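Uncharacterized protein (Bacillus thuringiensis serovar kurstaki, PDB 4XE7) is a ParM-type bacterial actin-like protein, caught here without nucleotide, that probably polymerises into nucleotide-dependent filaments of the bacterial cytoskeleton, as its relatives do in plasmid segregation. Local coordinates at residues F211-G216 and S406-N411; E3-L6 and L11-G14. One frame throughout, in Å; residues are numbered along the deposited sequence.

Interaction 1: F211-G216 and S406-N411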
loop_
_atom_site.group_PDB
_atom_site.type_symbol
_atom_site.label_atom_id
_atom_site.label_comp_id
_atom_site.label_asym_id
_atom_site.label_seq_id
_atom_site.Cartn_x
_atom_site.Cartn_y
_atom_site.Cartn_z
ATOM N N PHE A 211 -7.922 -10.379 10.905
ATOM C CA PHE A 211 -7.963 -9.512 12.088
ATOM C C PHE A 211 -7.803 -8.035 11.762
ATOM O O PHE A 211 -7.206 -7.662 10.745
ATOM C CB PHE A 211 -6.889 -9.953 13.090
ATOM C CG PHE A 211 -7.071 -11.367 13.577
ATOM C CD1 PHE A 211 -7.941 -11.649 14.618
ATOM C CD2 PHE A 211 -6.390 -12.414 12.986
ATOM C CE1 PHE A 211 -8.120 -12.952 15.067
ATOM C CE2 PHE A 211 -6.568 -13.726 13.434
ATOM C CZ PHE A 211 -7.434 -13.990 14.471
ATOM N N ASP A 212 -8.363 -7.197 12.627
ATOM C CA ASP A 212 -8.179 -5.746 12.554
ATOM C C ASP A 212 -7.814 -5.271 13.972
ATOM O O ASP A 212 -7.973 -6.026 14.935
ATOM C CB ASP A 212 -9.455 -5.069 12.020
ATOM C CG ASP A 212 -9.249 -3.608 11.622
ATOM O OD1 ASP A 212 -8.106 -3.114 11.650
ATOM O OD2 ASP A 212 -10.253 -2.950 11.250
ATOM N N ILE A 213 -7.291 -4.053 14.102
ATOM C CA ILE A 213 -7.048 -3.471 15.419
ATOM C C ILE A 213 -7.818 -2.158 15.504
ATOM O O ILE A 213 -7.564 -1.229 14.739
ATOM C CB ILE A 213 -5.552 -3.216 15.690
ATOM C CG1 ILE A 213 -4.717 -4.473 15.422
ATOM C CG2 ILE A 213 -5.336 -2.700 17.123
ATOM C CD1 ILE A 213 -3.192 -4.231 15.560
ATOM N N VAL A 214 -8.783 -2.091 16.411
ATOM C CA VAL A 214 -9.626 -0.899 16.517
ATOM C C VAL A 214 -9.618 -0.377 17.950
ATOM O O VAL A 214 -10.056 -1.057 18.873
ATOM C CB VAL A 214 -11.083 -1.195 16.043
ATOM C CG1 VAL A 214 -11.979 0.066 16.111
ATOM C CG2 VAL A 214 -11.064 -1.754 14.618
ATOM N N ASN A 215 -9.106 0.836 18.124
ATOM C CA ASN A 215 -9.015 1.464 19.439
ATOM C C ASN A 215 -8.327 0.536 20.432
ATOM O O ASN A 215 -8.862 0.262 21.497
ATOM C CB ASN A 215 -10.408 1.872 19.962
ATOM C CG ASN A 215 -11.067 2.949 19.100
ATOM O OD1 ASN A 215 -12.195 2.793 18.659
ATOM N ND2 ASN A 215 -10.350 4.038 18.853
ATOM N N GLY A 216 -7.150 0.035 20.056
ATOM C CA GLY A 216 -6.386 -0.859 20.910
ATOM C C GLY A 216 -6.830 -2.318 20.973
ATOM O O GLY A 216 -6.145 -3.144 21.567
ATOM N N SER A 406 -0.400 -6.956 8.446
ATOM C CA SER A 406 -0.120 -8.303 8.965
ATOM C C SER A 406 1.075 -8.285 9.910
ATOM O O SER A 406 1.023 -8.851 11.000
ATOM C CB SER A 406 0.148 -9.292 7.825
ATOM O OG SER A 406 -0.988 -9.435 6.989
ATOM N N TYR A 407 2.158 -7.661 9.471
ATOM C CA TYR A 407 3.314 -7.484 10.338
ATOM C C TYR A 407 2.891 -6.782 11.632
ATOM O O TYR A 407 3.240 -7.223 12.722
ATOM C CB TYR A 407 4.420 -6.699 9.622
ATOM C CG TYR A 407 4.965 -7.374 8.364
ATOM C CD1 TYR A 407 4.695 -8.715 8.104
ATOM C CD2 TYR A 407 5.733 -6.668 7.438
ATOM C CE1 TYR A 407 5.180 -9.340 6.975
ATOM C CE2 TYR A 407 6.236 -7.297 6.283
ATOM C CZ TYR A 407 5.952 -8.637 6.072
ATOM O OH TYR A 407 6.413 -9.298 4.954
ATOM N N LEU A 408 2.122 -5.695 11.515
ATOM C CA LEU A 408 1.707 -4.937 12.699
ATOM C C LEU A 408 0.942 -5.829 13.694
ATOM O O LEU A 408 1.243 -5.841 14.888
ATOM C CB LEU A 408 0.846 -3.725 12.298
ATOM C CG LEU A 408 0.165 -2.925 13.421
ATOM C CD1 LEU A 408 1.170 -2.406 14.458
ATOM C CD2 LEU A 408 -0.662 -1.768 12.859
ATOM N N ILE A 409 -0.046 -6.572 13.202
ATOM C CA ILE A 409 -0.804 -7.490 14.062
ATOM C C ILE A 409 0.112 -8.538 14.729
ATOM O O ILE A 409 -0.022 -8.819 15.927
ATOM C CB ILE A 409 -1.918 -8.197 13.262
ATOM C CG1 ILE A 409 -2.958 -7.169 12.799
ATOM C CG2 ILE A 409 -2.595 -9.299 14.087
ATOM C CD1 ILE A 409 -3.720 -7.595 11.557
ATOM N N ALA A 410 1.037 -9.105 13.956
ATOM C CA ALA A 410 2.012 -10.045 14.491
ATOM C C ALA A 410 2.827 -9.363 15.578
ATOM O O ALA A 410 3.092 -9.949 16.630
ATOM C CB ALA A 410 2.934 -10.576 13.382
ATOM N N ASN A 411 3.203 -8.112 15.327
ATOM C CA ASN A 411 3.974 -7.343 16.302
ATOM C C ASN A 411 3.209 -7.106 17.612
ATOM O O ASN A 411 3.777 -7.230 18.691
ATOM C CB ASN A 411 4.403 -6.009 15.694
ATOM C CG ASN A 411 5.665 -5.452 16.340
ATOM O OD1 ASN A 411 6.254 -6.076 17.230
ATOM N ND2 ASN A 411 6.088 -4.275 15.892
#
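A two-stranded hairpin, 211-214 paired with 217-220, lies against the C-terminal helix 402-418 of this actin-like fold, and its first strand meets the helix through F211, I213, L408 and I409. The strand runs across the helix at 71°, the two axes 9.3 Å apart at their closest. I409 makes the largest contribution. With CG1 anti to the carbonyl carbon (chi1 -65°) and the chain extended beyond it, CD1 rests 3.6 Å from the carbonyl O of F211 and 4.2 Å from F211 CB. The F211 ring itself turns off towards I218 and E220 of the partner strand. Two residues along the strand, I213 slides past I409 in the opposite sense, its CD1 4.0 Å from I409 CG1, and the same methyl reaches L408 CG at 4.2 Å. D212 points away from the helix segment, and its carboxylate forms a salt bridge with R405 one residue before that segment. OD1 also takes the backbone N-H of I213 at 2.7 Å, from above the carboxylate plane. No hydrogen bond joins the two segments, whose contact is van der Waals packing; the D212-R405 salt bridge adds a polar tie between the same strand and helix.

Interaction 2: E3-L6 and L11-G14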
loop_
_atom_site.group_PDB
_atom_site.type_symbol
_atom_site.label_atom_id
_atom_site.label_comp_id
_atom_site.label_asym_id
_atom_site.label_seq_id
_atom_site.Cartn_x
_atom_site.Cartn_y
_atom_site.Cartn_z
ATOM N N GLU A 3 -3.344 0.082 25.861
ATOM C CA GLU A 3 -3.270 1.481 26.258
ATOM C C GLU A 3 -1.966 1.850 26.923
ATOM O O GLU A 3 -1.329 2.804 26.517
ATOM C CB GLU A 3 -4.395 1.813 27.223
ATOM C CG GLU A 3 -5.608 2.379 26.565
ATOM C CD GLU A 3 -6.647 2.764 27.585
ATOM O OE1 GLU A 3 -7.461 1.882 27.947
ATOM O OE2 GLU A 3 -6.614 3.928 28.049
ATOM N N GLN A 4 -1.610 1.107 27.975
ATOM C CA GLN A 4 -0.374 1.324 28.718
ATOM C C GLN A 4 0.837 1.163 27.818
ATOM O O GLN A 4 1.786 1.912 27.909
ATOM C CB GLN A 4 -0.258 0.341 29.880
ATOM C CG GLN A 4 -1.038 0.675 31.124
ATOM C CD GLN A 4 -0.788 -0.353 32.218
ATOM O OE1 GLN A 4 -0.764 -1.561 31.958
ATOM N NE2 GLN A 4 -0.585 0.120 33.442
ATOM N N MET A 5 0.797 0.151 26.960
ATOM C CA MET A 5 1.864 -0.100 26.001
ATOM C C MET A 5 2.078 1.109 25.104
ATOM O O MET A 5 3.198 1.597 24.976
ATOM C CB MET A 5 1.543 -1.349 25.151
ATOM C CG MET A 5 2.633 -1.770 24.162
ATOM S SD MET A 5 2.064 -3.017 22.957
ATOM C CE MET A 5 0.828 -2.078 22.070
ATOM N N LEU A 6 1.010 1.590 24.483
ATOM C CA LEU A 6 1.127 2.642 23.476
ATOM C C LEU A 6 1.468 3.998 24.079
ATOM O O LEU A 6 2.068 4.846 23.409
ATOM C CB LEU A 6 -0.163 2.754 22.666
ATOM C CG LEU A 6 -0.547 1.540 21.818
ATOM C CD1 LEU A 6 -1.922 1.738 21.173
ATOM C CD2 LEU A 6 0.530 1.268 20.773
ATOM N N LEU A 11 6.835 2.985 19.444
ATOM C CA LEU A 11 6.036 2.936 18.236
ATOM C C LEU A 11 5.804 1.466 17.918
ATOM O O LEU A 11 6.755 0.679 17.853
ATOM C CB LEU A 11 6.736 3.648 17.072
ATOM C CG LEU A 11 6.107 3.501 15.680
ATOM C CD1 LEU A 11 4.745 4.237 15.565
ATOM C CD2 LEU A 11 7.084 3.968 14.603
ATOM N N LEU A 12 4.544 1.091 17.747
ATOM C CA LEU A 12 4.225 -0.270 17.347
ATOM C C LEU A 12 3.822 -0.278 15.871
ATOM O O LEU A 12 2.729 0.156 15.534
ATOM C CB LEU A 12 3.108 -0.845 18.215
ATOM C CG LEU A 12 2.895 -2.345 18.005
ATOM C CD1 LEU A 12 4.007 -3.154 18.700
ATOM C CD2 LEU A 12 1.509 -2.796 18.453
ATOM N N GLY A 13 4.712 -0.754 14.998
ATOM C CA GLY A 13 4.435 -0.770 13.574
ATOM C C GLY A 13 4.692 -2.090 12.864
ATOM O O GLY A 13 5.215 -3.057 13.449
ATOM N N GLY A 14 4.296 -2.128 11.596
ATOM C CA GLY A 14 4.593 -3.236 10.707
ATOM C C GLY A 14 5.289 -2.602 9.525
ATOM O O GLY A 14 4.832 -1.583 9.015
#
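M5 reaches L12 with the methyl at the very end of its chain: CE sits 3.7 Å from L12 CD2, the closest approach between helix segment 3-6 and segment 11-14. M5 leaves the helix with CG anti to its own backbone nitrogen (chi1 -176°), stays extended through chi2, and bends at the last torsion (chi3 65°), which swings CE round beyond the sulfur to meet the leucine. The two side chains cross at about a right angle, a methyl-to-methyl touch rather than a lengthwise overlap. L6 adds a second, looser point of contact, its CD2 lying 4.2 Å from L12 CB, nearer the root of the same leucine. L12 is thus approached at a branch end by M5 and at its base by L6, and all of it is apolar, with no hydrogen bond between the segments.

Hydrogen bonds to the main chain form the next shell. On the helix side, the carbonyl of Q4 accepts a hydrogen bond from the hydroxyl of S7, and that of L6 accepts one from K143 NZ. On the other side, backbone bonds tie L12 to L27 and G14 to S25 in strand 21-27, while L11 pairs with S147 of strand 145-154, its side chain directed away from the helix segment.

Further out, M5 and L12 both lie on L412 of helix 402-418, and L6 and L12 both lie on L27. The short N-terminal helix 2-7 therefore packs beside the start of strand 13-17, where the C-terminal helix and strand 21-27 also converge on L12.

Interactions 1 and 2 have centres about 10 Å apart and lie on the same side of the chain's centre; helix 402-418, which supplies one segment of interaction 1, also packs on interaction 2. Their segments touch directly: N411 ND2 makes a probable hydrogen bond of 2.9 Å to G13 O and also bonds P149 O, while L408 CD1 packs 3.2 Å from L12 O. Y407 CB adds a further contact, 3.6 Å from G14 CA. L408 thus packs against I213 in interaction 1 and against the L12 backbone of interaction 2. Strand 21-27 is common ground as well, since L27 touches I213, L408, L6 and L12. No nucleotide is bound in this apo model.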